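Side-chain contacts in DegV family protein (PDB 3FDJ), which is of unknown function but, as a member of the DegV family, probably binds a fatty acid or similar lipid: residues 4-9 and 127-132; 34-39 and 48-53; 238-243 and 271-276; 23-28 and 65-70. One frame throughout, in Å; residues are numbered along the deposited sequence.

Contact 1 (4-9 and 127-132); sequences MRLVAD and EQLQQM
Leu6 and Leu129 meet because both turn CG anti to their own carbonyl carbon (chi1 -57° and -72°), which sends one leucine out from its strand and the other out from its helix, toward each other between sheet and helix. The two side chains cross obliquely. The fork of Leu6 straddles the root of Leu129: its CD2 lies 4.0 Å from Leu129 CB, while its CD1 sits 4.1 Å from that same carbon. CD2 also touches the branch end CD1 of Leu129, at 4.1 Å. This is helix-on-sheet packing of the kind that builds a three-layer alpha/beta/alpha fold, with helix 120-134 covering one face of the sheet that contains strand 5-9. Further along the helix surface, Leu6 CD1 reaches the backbone N of Gln130 at 4.0 Å, a van der Waals contact with an atom of the helix backbone. The side-chain amide of Gln130 is engaged elsewhere, its NE2 bonding to Arg18 O. An alanine in place of Leu6 would take away both methyls of the fork, which would probably leave Leu129 CB without its strand-side neighbour and open a gap under the helix. Leu17 and Met20 also touch Leu6, and Ile142 of helix 139-150 packs on Leu129.

Contact 2 (34-39 and 48-53); sequences EEFCDD and LDILEK
Glu34 and Ile50 mark the closest backbone approach, their CA atoms 9.9 Å apart, so strand and helix are far enough from each other that side chains must do all the bridging. The unit is a beta hairpin followed by a helix: strand 35-37 runs antiparallel to strand 21-30, and the chain then turns through a short loop into helix 44-52, which comes back beside the hairpin. Ile50 supplies the bridging group. With CG1 anti to the carbonyl carbon (chi1 -74°) and the chain extended beyond it, CD1 is carried outward to the Phe36 ring, where it lies at the edge, in the ring plane, 3.8 Å from CZ. It therefore abuts the rim of the aromatic and leaves the faces to other groups. One of those faces is taken by Glu34, two residues earlier on the same side of the strand, whose CG stands 3.7 Å above the ring plane, offset toward the rim. The extended glutamate crosses Ile50 at about a right angle. Its carboxylate forms a salt bridge through OE2 with Arg46, one helical turn before Ile50, and this probably fixes the carboxylate beside the helix. Phe36 also packs on Arg46, Met47 and Leu42, which makes it the buried member of a contact otherwise partly exposed. Ile50 CD1 thus serves two partners: besides the ring rim, where CE2 is 4.1 Å away, it touches Glu34 OE1 at 3.9 Å.

Contact 3 (238-243 and 271-276); sequences DKIADM and IILSCE
The shortest backbone bond within the two segments, 2.9 Å from Asp242 N to Asp238 O, belongs to the helical turn that presents Ile240 to Ile271 and Leu273; across the contact itself everything is apolar. The helix is the connection of a beta-alpha-beta crossover, in which the parallel neighbours 226-230 and 253-257 are joined through helix 234-248. Strand 271-276 lies on the other flank of 226-230, antiparallel to it, so Ile240 reaches beyond the strands of its own crossover to the next one in the sheet. It does so with two different methyl groups. The longer arm, CG1 anti to the carbonyl carbon (chi1 -67°) and extended beyond it, ends in CD1, which lies 3.7 Å from Ile271 CG2. Those two side chains slide past each other in opposite directions. Ile271 was modelled in two conformers, so the details of its fit are less certain than the rest. Ile228 of the neighbouring strand and Leu209 and Leu212 of helix 205-219 also pack on Ile240. On the opposite face of the sheet, Ile272 and Ser274 meet helix 120-134 instead. Leu273, two residues along from Ile271 and on the same face, holds CG in the crowded position between backbone N and carbonyl carbon (chi1 81°), and from there its CD2 meets the shorter arm of Ile240, CG2, at 3.8 Å.

Contact 4 (23-28 and 65-70); sequences KAVPLT and IDAWLE
Val25 overlaps one face of the six-membered ring of Trp68 with CB and CG1, while CG2 hangs past the CE3-CZ3 edge, 3.8 Å from both atoms. CB is 4.1 Å from CZ3, and CG1 stands 4.2 Å above the ring plane, offset toward the rim. The two side chains cross at about a right angle, with the valine over the rim of the six-membered ring. CG1, anti to the backbone N (chi1 -173°), does double duty: while standing over the ring it also touches Ala67 CB at 3.9 Å. One small side chain in this way contacts two successive helix residues. Such intimacy is possible because the backbones come close, the CA atoms of Val25 and Trp68 being 6.6 Å apart. The CB of Trp68 leaves its helix facing away from the strand, and its ring then swings back toward Val25. In the fold, this is a helix lying on the sheet of the N-terminal alpha/beta portion, helix 65-72 covering strand 21-30. Replacing Val25 with a glycine would strip both branches, and the indole would probably lose the cover over this part of its face while Ala67 CB lost its strand-side partner. The indole is also held at its polar end, where NE1 bonds to Ser93 OG, and the side chain also touches Val7 and Asp9 of strand 5-9. Near the edge of the contact, Lys23 NZ and Glu70 OE1 stand 5.0 Å apart, opposite charges that may attract weakly without touching.

Contacts 1, 2 and 4 are all built on one sheet. Strands 5-9 and 21-30 are parallel neighbours, so contacts 1 and 4 join directly through Ala8 O and Val25 N, 2.8 Å apart, yet Leu6 and Val25 face helices on opposite sides of the sheet. Contact 2 attaches to contact 4 just past the end of strand 35-37, where Asp38 N lies 2.9 Å from Leu27 O, a probable hydrogen bond. Contact 3 belongs to the second sheet; its centre is about 22 Å from that of contact 1 and about 29 Å from that of contact 4. The sodium ion, at a site formed by Lys160, Ala179 and Ile184, lies about 13 Å from the Ile271 side chain of contact 3.

Contact 1 (4-9 and 127-132)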
loop_
_atom_site.group_PDB
_atom_site.type_symbol
_atom_site.label_atom_id
_atom_site.label_comp_id
_atom_site.label_asym_id
_atom_site.label_seq_id
_atom_site.Cartn_x
_atom_site.Cartn_y
_atom_site.Cartn_z
HETATM N N MSE A 4 -4.018 9.650 20.433
HETATM C CA MSE A 4 -4.711 9.408 19.156
HETATM C C MSE A 4 -4.477 7.996 18.640
HETATM O O MSE A 4 -3.530 7.326 19.032
HETATM C CB MSE A 4 -4.294 10.424 18.115
HETATM C CG MSE A 4 -4.420 11.833 18.620
HETATM SE SE MSE A 4 -4.307 13.120 17.161
HETATM C CE MSE A 4 -3.695 14.598 18.220
ATOM N N ARG A 5 -5.372 7.533 17.793
ATOM C CA ARG A 5 -5.320 6.190 17.267
ATOM C C ARG A 5 -5.194 6.247 15.752
ATOM O O ARG A 5 -5.950 6.971 15.085
ATOM C CB ARG A 5 -6.596 5.445 17.612
ATOM C CG ARG A 5 -6.728 4.071 16.983
ATOM C CD ARG A 5 -7.980 3.360 17.487
ATOM N NE ARG A 5 -7.690 2.885 18.802
ATOM C CZ ARG A 5 -7.392 1.629 19.132
ATOM N NH1 ARG A 5 -7.441 0.625 18.259
ATOM N NH2 ARG A 5 -7.091 1.381 20.379
ATOM N N LEU A 6 -4.270 5.459 15.222
ATOM C CA LEU A 6 -4.118 5.263 13.790
ATOM C C LEU A 6 -4.685 3.889 13.361
ATOM O O LEU A 6 -4.440 2.874 14.007
ATOM C CB LEU A 6 -2.636 5.411 13.393
ATOM C CG LEU A 6 -1.964 6.738 13.761
ATOM C CD1 LEU A 6 -0.490 6.777 13.232
ATOM C CD2 LEU A 6 -2.761 7.947 13.294
ATOM N N VAL A 7 -5.457 3.876 12.280
ATOM C CA VAL A 7 -6.056 2.654 11.750
ATOM C C VAL A 7 -5.775 2.610 10.254
ATOM O O VAL A 7 -5.781 3.666 9.583
ATOM C CB VAL A 7 -7.585 2.622 12.019
ATOM C CG1 VAL A 7 -8.231 1.340 11.492
ATOM C CG2 VAL A 7 -7.889 2.740 13.541
ATOM N N ALA A 8 -5.509 1.420 9.721
ATOM C CA ALA A 8 -5.343 1.286 8.274
ATOM C C ALA A 8 -5.832 -0.053 7.818
ATOM O O ALA A 8 -5.803 -1.015 8.570
ATOM C CB ALA A 8 -3.872 1.467 7.881
ATOM N N ASP A 9 -6.282 -0.145 6.569
ATOM C CA ASP A 9 -6.482 -1.463 6.027
ATOM C C ASP A 9 -5.149 -2.190 5.784
ATOM O O ASP A 9 -4.071 -1.581 5.696
ATOM C CB ASP A 9 -7.368 -1.449 4.806
ATOM C CG ASP A 9 -6.717 -0.814 3.643
ATOM O OD1 ASP A 9 -5.695 -1.386 3.156
ATOM O OD2 ASP A 9 -7.249 0.230 3.180
ATOM N N GLU A 127 3.337 6.980 8.914
ATOM C CA GLU A 127 4.511 7.462 9.616
ATOM C C GLU A 127 4.520 8.983 9.802
ATOM O O GLU A 127 5.061 9.491 10.786
ATOM C CB GLU A 127 5.792 7.004 8.947
ATOM C CG GLU A 127 6.036 5.491 9.036
ATOM C CD GLU A 127 7.346 5.098 8.401
ATOM O OE1 GLU A 127 8.281 5.937 8.427
ATOM O OE2 GLU A 127 7.459 3.964 7.894
ATOM N N GLN A 128 3.968 9.709 8.841
ATOM C CA GLN A 128 3.900 11.151 8.964
ATOM C C GLN A 128 2.857 11.571 9.998
ATOM O O GLN A 128 3.081 12.539 10.733
ATOM C CB GLN A 128 3.637 11.824 7.620
ATOM C CG GLN A 128 3.741 13.334 7.672
ATOM C CD GLN A 128 5.127 13.863 7.997
ATOM O OE1 GLN A 128 6.140 13.161 7.901
ATOM N NE2 GLN A 128 5.171 15.125 8.396
ATOM N N LEU A 129 1.745 10.840 10.061
ATOM C CA LEU A 129 0.727 11.060 11.076
ATOM C C LEU A 129 1.380 10.845 12.448
ATOM O O LEU A 129 1.236 11.687 13.361
ATOM C CB LEU A 129 -0.455 10.127 10.894
ATOM C CG LEU A 129 -1.366 10.429 9.692
ATOM C CD1 LEU A 129 -2.327 9.251 9.459
ATOM C CD2 LEU A 129 -2.072 11.787 9.901
ATOM N N GLN A 130 2.146 9.759 12.568
ATOM C CA GLN A 130 2.841 9.474 13.810
ATOM C C GLN A 130 3.795 10.595 14.199
ATOM O O GLN A 130 3.777 11.063 15.341
ATOM C CB GLN A 130 3.619 8.163 13.698
ATOM C CG GLN A 130 4.573 7.945 14.872
ATOM C CD GLN A 130 5.244 6.595 14.811
ATOM O OE1 GLN A 130 5.137 5.885 13.808
ATOM N NE2 GLN A 130 5.913 6.225 15.891
ATOM N N GLN A 131 4.617 11.034 13.250
ATOM C CA GLN A 131 5.555 12.129 13.496
ATOM C C GLN A 131 4.848 13.411 13.991
ATOM O O GLN A 131 5.306 14.061 14.943
ATOM C CB GLN A 131 6.375 12.441 12.245
ATOM C CG GLN A 131 7.486 13.433 12.517
ATOM C CD GLN A 131 8.294 13.734 11.292
ATOM O OE1 GLN A 131 8.841 12.822 10.655
ATOM N NE2 GLN A 131 8.361 15.017 10.927
HETATM N N MSE A 132 3.739 13.774 13.354
HETATM C CA MSE A 132 3.020 14.983 13.761
HETATM C C MSE A 132 2.382 14.844 15.135
HETATM O O MSE A 132 2.397 15.791 15.934
HETATM C CB MSE A 132 2.000 15.385 12.697
HETATM C CG MSE A 132 2.672 15.890 11.437
HETATM SE SE MSE A 132 1.292 16.636 10.238
HETATM C CE MSE A 132 0.766 15.174 9.584
#

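Contact 2 (34-39 and 48-53)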
loop_
_atom_site.group_PDB
_atom_site.type_symbol
_atom_site.label_atom_id
_atom_site.label_comp_id
_atom_site.label_asym_id
_atom_site.label_seq_id
_atom_site.Cartn_x
_atom_site.Cartn_y
_atom_site.Cartn_z
ATOM N N GLU A 34 -11.494 -21.532 -0.544
ATOM C CA GLU A 34 -10.810 -21.105 0.676
ATOM C C GLU A 34 -10.783 -19.578 0.786
ATOM O O GLU A 34 -10.692 -18.899 -0.233
ATOM C CB GLU A 34 -9.374 -21.670 0.718
ATOM C CG GLU A 34 -8.557 -21.154 1.908
ATOM C CD GLU A 34 -7.304 -21.961 2.259
ATOM O OE1 GLU A 34 -6.964 -22.935 1.550
ATOM O OE2 GLU A 34 -6.654 -21.600 3.275
ATOM N N GLU A 35 -10.905 -19.074 2.017
ATOM C CA GLU A 35 -10.768 -17.647 2.318
ATOM C C GLU A 35 -9.451 -17.414 3.034
ATOM O O GLU A 35 -9.142 -18.094 4.015
ATOM C CB GLU A 35 -11.892 -17.150 3.229
ATOM C CG GLU A 35 -13.152 -16.646 2.517
ATOM C CD GLU A 35 -13.840 -15.491 3.273
ATOM O OE1 GLU A 35 -13.643 -15.355 4.508
ATOM O OE2 GLU A 35 -14.573 -14.708 2.625
ATOM N N PHE A 36 -8.681 -16.447 2.553
ATOM C CA PHE A 36 -7.429 -16.086 3.187
ATOM C C PHE A 36 -7.622 -14.698 3.767
ATOM O O PHE A 36 -7.846 -13.746 3.033
ATOM C CB PHE A 36 -6.271 -16.063 2.181
ATOM C CG PHE A 36 -6.065 -17.358 1.453
ATOM C CD1 PHE A 36 -6.805 -17.652 0.323
ATOM C CD2 PHE A 36 -5.105 -18.271 1.892
ATOM C CE1 PHE A 36 -6.608 -18.842 -0.369
ATOM C CE2 PHE A 36 -4.905 -19.464 1.216
ATOM C CZ PHE A 36 -5.655 -19.750 0.073
ATOM N N CYS A 37 -7.563 -14.591 5.083
ATOM C CA CYS A 37 -7.736 -13.319 5.758
ATOM C C CYS A 37 -6.340 -12.709 5.975
ATOM O O CYS A 37 -5.434 -13.383 6.480
ATOM C CB CYS A 37 -8.452 -13.549 7.083
ATOM S SG CYS A 37 -8.711 -12.070 7.978
ATOM N N ASP A 38 -6.155 -11.469 5.546
ATOM C CA ASP A 38 -4.849 -10.805 5.582
ATOM C C ASP A 38 -4.572 -10.277 6.990
ATOM O O ASP A 38 -4.524 -9.079 7.233
ATOM C CB ASP A 38 -4.817 -9.670 4.529
ATOM C CG ASP A 38 -3.442 -9.029 4.368
ATOM O OD1 ASP A 38 -2.443 -9.580 4.897
ATOM O OD2 ASP A 38 -3.358 -7.974 3.669
ATOM N N ASP A 39 -4.340 -11.197 7.919
ATOM C CA ASP A 39 -4.140 -10.844 9.315
ATOM C C ASP A 39 -2.844 -11.473 9.805
ATOM O O ASP A 39 -2.032 -11.969 8.995
ATOM C CB ASP A 39 -5.361 -11.299 10.146
ATOM C CG ASP A 39 -5.562 -12.823 10.154
ATOM O OD1 ASP A 39 -4.680 -13.581 9.688
ATOM O OD2 ASP A 39 -6.630 -13.266 10.634
ATOM N N LEU A 48 0.328 -18.073 -2.008
ATOM C CA LEU A 48 0.879 -17.865 -3.345
ATOM C C LEU A 48 1.061 -19.199 -4.081
ATOM O O LEU A 48 0.816 -19.279 -5.288
ATOM C CB LEU A 48 2.204 -17.108 -3.272
ATOM C CG LEU A 48 2.123 -15.649 -2.793
ATOM C CD1 LEU A 48 3.520 -15.077 -2.604
ATOM C CD2 LEU A 48 1.318 -14.812 -3.759
ATOM N N ASP A 49 1.503 -20.232 -3.361
ATOM C CA ASP A 49 1.643 -21.560 -3.953
ATOM C C ASP A 49 0.283 -22.088 -4.406
ATOM O O ASP A 49 0.170 -22.674 -5.476
ATOM C CB ASP A 49 2.292 -22.561 -2.968
ATOM C CG ASP A 49 3.824 -22.402 -2.849
ATOM O OD1 ASP A 49 4.429 -21.531 -3.518
ATOM O OD2 ASP A 49 4.437 -23.170 -2.067
ATOM N N ILE A 50 -0.749 -21.877 -3.595
ATOM C CA ILE A 50 -2.091 -22.329 -3.949
ATOM C C ILE A 50 -2.586 -21.604 -5.196
ATOM O O ILE A 50 -3.090 -22.238 -6.138
ATOM C CB ILE A 50 -3.091 -22.152 -2.783
ATOM C CG1 ILE A 50 -2.834 -23.211 -1.708
ATOM C CG2 ILE A 50 -4.521 -22.270 -3.262
ATOM C CD1 ILE A 50 -3.599 -22.953 -0.422
ATOM N N LEU A 51 -2.408 -20.284 -5.219
ATOM C CA LEU A 51 -2.877 -19.485 -6.341
ATOM C C LEU A 51 -2.151 -19.794 -7.643
ATOM O O LEU A 51 -2.780 -19.836 -8.688
ATOM C CB LEU A 51 -2.785 -17.993 -6.031
ATOM C CG LEU A 51 -3.750 -17.566 -4.934
ATOM C CD1 LEU A 51 -3.414 -16.184 -4.445
ATOM C CD2 LEU A 51 -5.188 -17.648 -5.398
ATOM N N GLU A 52 -0.841 -20.009 -7.588
ATOM C CA GLU A 52 -0.074 -20.277 -8.813
ATOM C C GLU A 52 -0.498 -21.549 -9.540
ATOM O O GLU A 52 -0.278 -21.668 -10.745
ATOM C CB GLU A 52 1.434 -20.287 -8.536
ATOM C CG GLU A 52 2.101 -18.965 -8.919
ATOM C CD GLU A 52 3.485 -18.794 -8.325
ATOM O OE1 GLU A 52 4.011 -19.749 -7.725
ATOM O OE2 GLU A 52 4.048 -17.692 -8.455
ATOM N N LYS A 53 -1.107 -22.489 -8.820
ATOM C CA LYS A 53 -1.632 -23.716 -9.443
ATOM C C LYS A 53 -3.161 -23.815 -9.379
ATOM O O LYS A 53 -3.731 -24.844 -9.730
ATOM C CB LYS A 53 -0.951 -24.979 -8.866
ATOM C CG LYS A 53 -1.054 -25.165 -7.356
ATOM C CD LYS A 53 -0.782 -26.619 -6.931
ATOM C CE LYS A 53 0.695 -26.884 -6.597
ATOM N NZ LYS A 53 1.100 -26.272 -5.282
#

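Contact 3 (238-243 and 271-276)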
loop_
_atom_site.group_PDB
_atom_site.type_symbol
_atom_site.label_atom_id
_atom_site.label_comp_id
_atom_site.label_asym_id
_atom_site.label_seq_id
_atom_site.Cartn_x
_atom_site.Cartn_y
_atom_site.Cartn_z
ATOM N N ASP A 238 16.534 -4.974 -2.052
ATOM C CA ASP A 238 17.832 -4.561 -1.527
ATOM C C ASP A 238 18.684 -3.875 -2.598
ATOM O O ASP A 238 19.341 -2.885 -2.310
ATOM C CB ASP A 238 18.597 -5.756 -0.926
ATOM C CG ASP A 238 18.047 -6.212 0.423
ATOM O OD1 ASP A 238 17.143 -5.536 0.998
ATOM O OD2 ASP A 238 18.537 -7.264 0.919
ATOM N N LYS A 239 18.647 -4.366 -3.836
ATOM C CA LYS A 239 19.380 -3.690 -4.935
ATOM C C LYS A 239 18.878 -2.267 -5.178
ATOM O O LYS A 239 19.668 -1.357 -5.400
ATOM C CB LYS A 239 19.237 -4.436 -6.261
ATOM C CG LYS A 239 19.970 -5.716 -6.383
ATOM C CD LYS A 239 19.748 -6.295 -7.802
ATOM C CE LYS A 239 20.284 -7.680 -7.896
ATOM N NZ LYS A 239 20.054 -8.257 -9.243
ATOM N N ILE A 240 17.565 -2.106 -5.157
ATOM C CA ILE A 240 16.932 -0.796 -5.333
ATOM C C ILE A 240 17.362 0.127 -4.190
ATOM O O ILE A 240 17.776 1.267 -4.416
ATOM C CB ILE A 240 15.410 -0.916 -5.400
ATOM C CG1 ILE A 240 14.981 -1.652 -6.684
ATOM C CG2 ILE A 240 14.760 0.499 -5.349
ATOM C CD1 ILE A 240 13.500 -2.135 -6.693
ATOM N N ALA A 241 17.276 -0.369 -2.958
ATOM C CA ALA A 241 17.652 0.429 -1.804
ATOM C C ALA A 241 19.115 0.878 -1.919
ATOM O O ALA A 241 19.435 2.038 -1.649
ATOM C CB ALA A 241 17.428 -0.367 -0.491
ATOM N N ASP A 242 19.997 -0.026 -2.329
ATOM C CA ASP A 242 21.424 0.317 -2.493
ATOM C C ASP A 242 21.630 1.399 -3.562
ATOM O O ASP A 242 22.435 2.324 -3.382
ATOM C CB ASP A 242 22.243 -0.922 -2.895
ATOM C CG ASP A 242 22.571 -1.829 -1.709
ATOM O OD1 ASP A 242 22.437 -1.401 -0.536
ATOM O OD2 ASP A 242 22.963 -2.994 -1.951
HETATM N N MSE A 243 20.922 1.248 -4.687
HETATM C CA MSE A 243 21.009 2.203 -5.770
HETATM C C MSE A 243 20.602 3.597 -5.288
HETATM O O MSE A 243 21.281 4.590 -5.589
HETATM C CB MSE A 243 20.117 1.769 -6.935
HETATM C CG MSE A 243 20.101 2.728 -8.101
HETATM SE SE MSE A 243 18.807 4.202 -7.979
HETATM C CE MSE A 243 17.113 3.294 -8.341
ATOM N N ILE A 271 7.685 -5.723 -6.688
ATOM C CA ILE A 271 8.230 -4.663 -5.843
ATOM C C ILE A 271 7.277 -3.471 -5.865
ATOM O O ILE A 271 6.713 -3.153 -6.914
ATOM C CB ILE A 271 9.600 -4.192 -6.376
ATOM C CG1 ILE A 271 10.644 -5.313 -6.260
ATOM C CG2 ILE A 271 10.052 -2.910 -5.667
ATOM C CD1 ILE A 271 11.019 -5.652 -4.853
ATOM N N ILE A 272 7.095 -2.810 -4.727
ATOM C CA ILE A 272 6.414 -1.517 -4.695
ATOM C C ILE A 272 7.244 -0.575 -3.828
ATOM O O ILE A 272 7.694 -0.955 -2.752
ATOM C CB ILE A 272 4.999 -1.603 -4.096
ATOM C CG1 ILE A 272 4.210 -2.805 -4.632
ATOM C CG2 ILE A 272 4.261 -0.287 -4.344
ATOM C CD1 ILE A 272 2.859 -2.982 -3.936
ATOM N N LEU A 273 7.441 0.648 -4.294
ATOM C CA LEU A 273 8.165 1.625 -3.524
ATOM C C LEU A 273 7.452 2.940 -3.442
ATOM O O LEU A 273 6.722 3.330 -4.348
ATOM C CB LEU A 273 9.601 1.819 -4.021
ATOM C CG LEU A 273 9.985 2.680 -5.197
ATOM C CD1 LEU A 273 9.945 4.208 -4.842
ATOM C CD2 LEU A 273 11.405 2.288 -5.646
ATOM N N SER A 274 7.629 3.609 -2.323
ATOM C CA SER A 274 7.120 4.941 -2.163
ATOM C C SER A 274 8.168 5.865 -1.580
ATOM O O SER A 274 9.055 5.427 -0.829
ATOM C CB SER A 274 5.856 4.923 -1.312
ATOM O OG SER A 274 5.290 6.218 -1.272
ATOM N N CYS A 275 8.087 7.145 -1.950
ATOM C CA CYS A 275 9.056 8.133 -1.472
ATOM C C CYS A 275 8.442 9.498 -1.261
ATOM O O CYS A 275 7.438 9.842 -1.881
ATOM C CB CYS A 275 10.216 8.262 -2.445
ATOM S SG CYS A 275 9.763 8.808 -4.075
ATOM N N GLU A 276 9.076 10.274 -0.386
ATOM C CA GLU A 276 8.870 11.711 -0.299
ATOM C C GLU A 276 9.645 12.409 -1.412
ATOM O O GLU A 276 10.810 12.059 -1.677
ATOM C CB GLU A 276 9.456 12.268 0.990
ATOM C CG GLU A 276 8.792 11.884 2.221
ATOM C CD GLU A 276 9.528 12.407 3.462
ATOM O OE1 GLU A 276 10.787 12.578 3.430
ATOM O OE2 GLU A 276 8.840 12.628 4.472
#

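Contact 4 (23-28 and 65-70)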
loop_
_atom_site.group_PDB
_atom_site.type_symbol
_atom_site.label_atom_id
_atom_site.label_comp_id
_atom_site.label_asym_id
_atom_site.label_seq_id
_atom_site.Cartn_x
_atom_site.Cartn_y
_atom_site.Cartn_z
ATOM N N LYS A 23 -3.846 -0.049 14.563
ATOM C CA LYS A 23 -4.522 -1.285 14.233
ATOM C C LYS A 23 -4.736 -1.440 12.735
ATOM O O LYS A 23 -5.304 -0.539 12.087
ATOM C CB LYS A 23 -5.881 -1.294 14.924
ATOM C CG LYS A 23 -6.549 -2.608 14.859
ATOM C CD LYS A 23 -5.887 -3.597 15.795
ATOM C CE LYS A 23 -6.344 -5.005 15.526
ATOM N NZ LYS A 23 -7.737 -5.182 16.020
ATOM N N ALA A 24 -4.311 -2.586 12.199
ATOM C CA ALA A 24 -4.581 -2.945 10.802
ATOM C C ALA A 24 -5.896 -3.721 10.700
ATOM O O ALA A 24 -6.208 -4.543 11.563
ATOM C CB ALA A 24 -3.415 -3.766 10.207
ATOM N N VAL A 25 -6.660 -3.445 9.652
ATOM C CA VAL A 25 -7.939 -4.075 9.415
ATOM C C VAL A 25 -7.858 -4.944 8.149
ATOM O O VAL A 25 -7.652 -4.439 7.046
ATOM C CB VAL A 25 -9.047 -3.032 9.283
ATOM C CG1 VAL A 25 -10.403 -3.734 9.208
ATOM C CG2 VAL A 25 -9.003 -2.055 10.497
ATOM N N PRO A 26 -7.994 -6.258 8.309
ATOM C CA PRO A 26 -7.728 -7.187 7.216
ATOM C C PRO A 26 -8.718 -7.154 6.077
ATOM O O PRO A 26 -9.925 -7.155 6.304
ATOM C CB PRO A 26 -7.812 -8.562 7.876
ATOM C CG PRO A 26 -8.085 -8.372 9.249
ATOM C CD PRO A 26 -8.291 -6.958 9.573
ATOM N N LEU A 27 -8.187 -7.150 4.856
ATOM C CA LEU A 27 -8.940 -7.539 3.675
ATOM C C LEU A 27 -8.879 -9.064 3.550
ATOM O O LEU A 27 -8.098 -9.723 4.254
ATOM C CB LEU A 27 -8.375 -6.846 2.424
ATOM C CG LEU A 27 -8.915 -5.410 2.224
ATOM C CD1 LEU A 27 -8.094 -4.447 3.020
ATOM C CD2 LEU A 27 -8.973 -4.976 0.740
ATOM N N THR A 28 -9.674 -9.613 2.634
ATOM C CA THR A 28 -9.778 -11.051 2.449
ATOM C C THR A 28 -9.601 -11.393 0.977
ATOM O O THR A 28 -10.173 -10.729 0.119
ATOM C CB THR A 28 -11.129 -11.576 2.944
ATOM O OG1 THR A 28 -11.276 -11.275 4.342
ATOM C CG2 THR A 28 -11.243 -13.095 2.719
ATOM N N ILE A 65 -18.059 -3.572 7.995
ATOM C CA ILE A 65 -18.243 -2.460 8.927
ATOM C C ILE A 65 -17.899 -2.880 10.354
ATOM O O ILE A 65 -17.298 -2.087 11.101
ATOM C CB ILE A 65 -19.669 -1.835 8.803
ATOM C CG1 ILE A 65 -19.759 -1.084 7.448
ATOM C CG2 ILE A 65 -19.960 -0.913 10.032
ATOM C CD1 ILE A 65 -21.173 -0.652 6.924
ATOM N N ASP A 66 -18.243 -4.108 10.733
ATOM C CA ASP A 66 -17.947 -4.618 12.078
ATOM C C ASP A 66 -16.442 -4.659 12.388
ATOM O O ASP A 66 -16.027 -4.337 13.502
ATOM C CB ASP A 66 -18.552 -6.016 12.293
ATOM C CG ASP A 66 -20.059 -5.987 12.516
ATOM O OD1 ASP A 66 -20.586 -4.961 12.996
ATOM O OD2 ASP A 66 -20.723 -7.000 12.215
ATOM N N ALA A 67 -15.632 -5.050 11.406
ATOM C CA ALA A 67 -14.168 -5.078 11.571
ATOM C C ALA A 67 -13.589 -3.687 11.773
ATOM O O ALA A 67 -12.680 -3.479 12.593
ATOM C CB ALA A 67 -13.505 -5.753 10.358
ATOM N N TRP A 68 -14.093 -2.713 11.018
ATOM C CA TRP A 68 -13.674 -1.328 11.233
ATOM C C TRP A 68 -14.042 -0.870 12.632
ATOM O O TRP A 68 -13.223 -0.289 13.321
ATOM C CB TRP A 68 -14.309 -0.390 10.223
ATOM C CG TRP A 68 -13.794 -0.471 8.828
ATOM C CD1 TRP A 68 -14.494 -0.901 7.719
ATOM C CD2 TRP A 68 -12.512 -0.072 8.350
ATOM N NE1 TRP A 68 -13.712 -0.796 6.597
ATOM C CE2 TRP A 68 -12.494 -0.288 6.952
ATOM C CE3 TRP A 68 -11.368 0.445 8.959
ATOM C CZ2 TRP A 68 -11.369 -0.024 6.169
ATOM C CZ3 TRP A 68 -10.268 0.711 8.178
ATOM C CH2 TRP A 68 -10.282 0.493 6.796
ATOM N N LEU A 69 -15.273 -1.122 13.059
ATOM C CA LEU A 69 -15.715 -0.661 14.381
ATOM C C LEU A 69 -14.876 -1.253 15.487
ATOM O O LEU A 69 -14.505 -0.549 16.418
ATOM C CB LEU A 69 -17.201 -0.965 14.604
ATOM C CG LEU A 69 -18.152 -0.159 13.712
ATOM C CD1 LEU A 69 -19.609 -0.629 13.946
ATOM C CD2 LEU A 69 -18.029 1.352 13.986
ATOM N N GLU A 70 -14.553 -2.537 15.362
ATOM C CA GLU A 70 -13.675 -3.203 16.328
ATOM C C GLU A 70 -12.331 -2.471 16.378
ATOM O O GLU A 70 -11.803 -2.207 17.454
ATOM C CB GLU A 70 -13.471 -4.667 15.952
ATOM C CG GLU A 70 -12.641 -5.461 16.945
ATOM C CD GLU A 70 -12.519 -6.940 16.591
ATOM O OE1 GLU A 70 -12.218 -7.277 15.418
ATOM O OE2 GLU A 70 -12.703 -7.765 17.505
#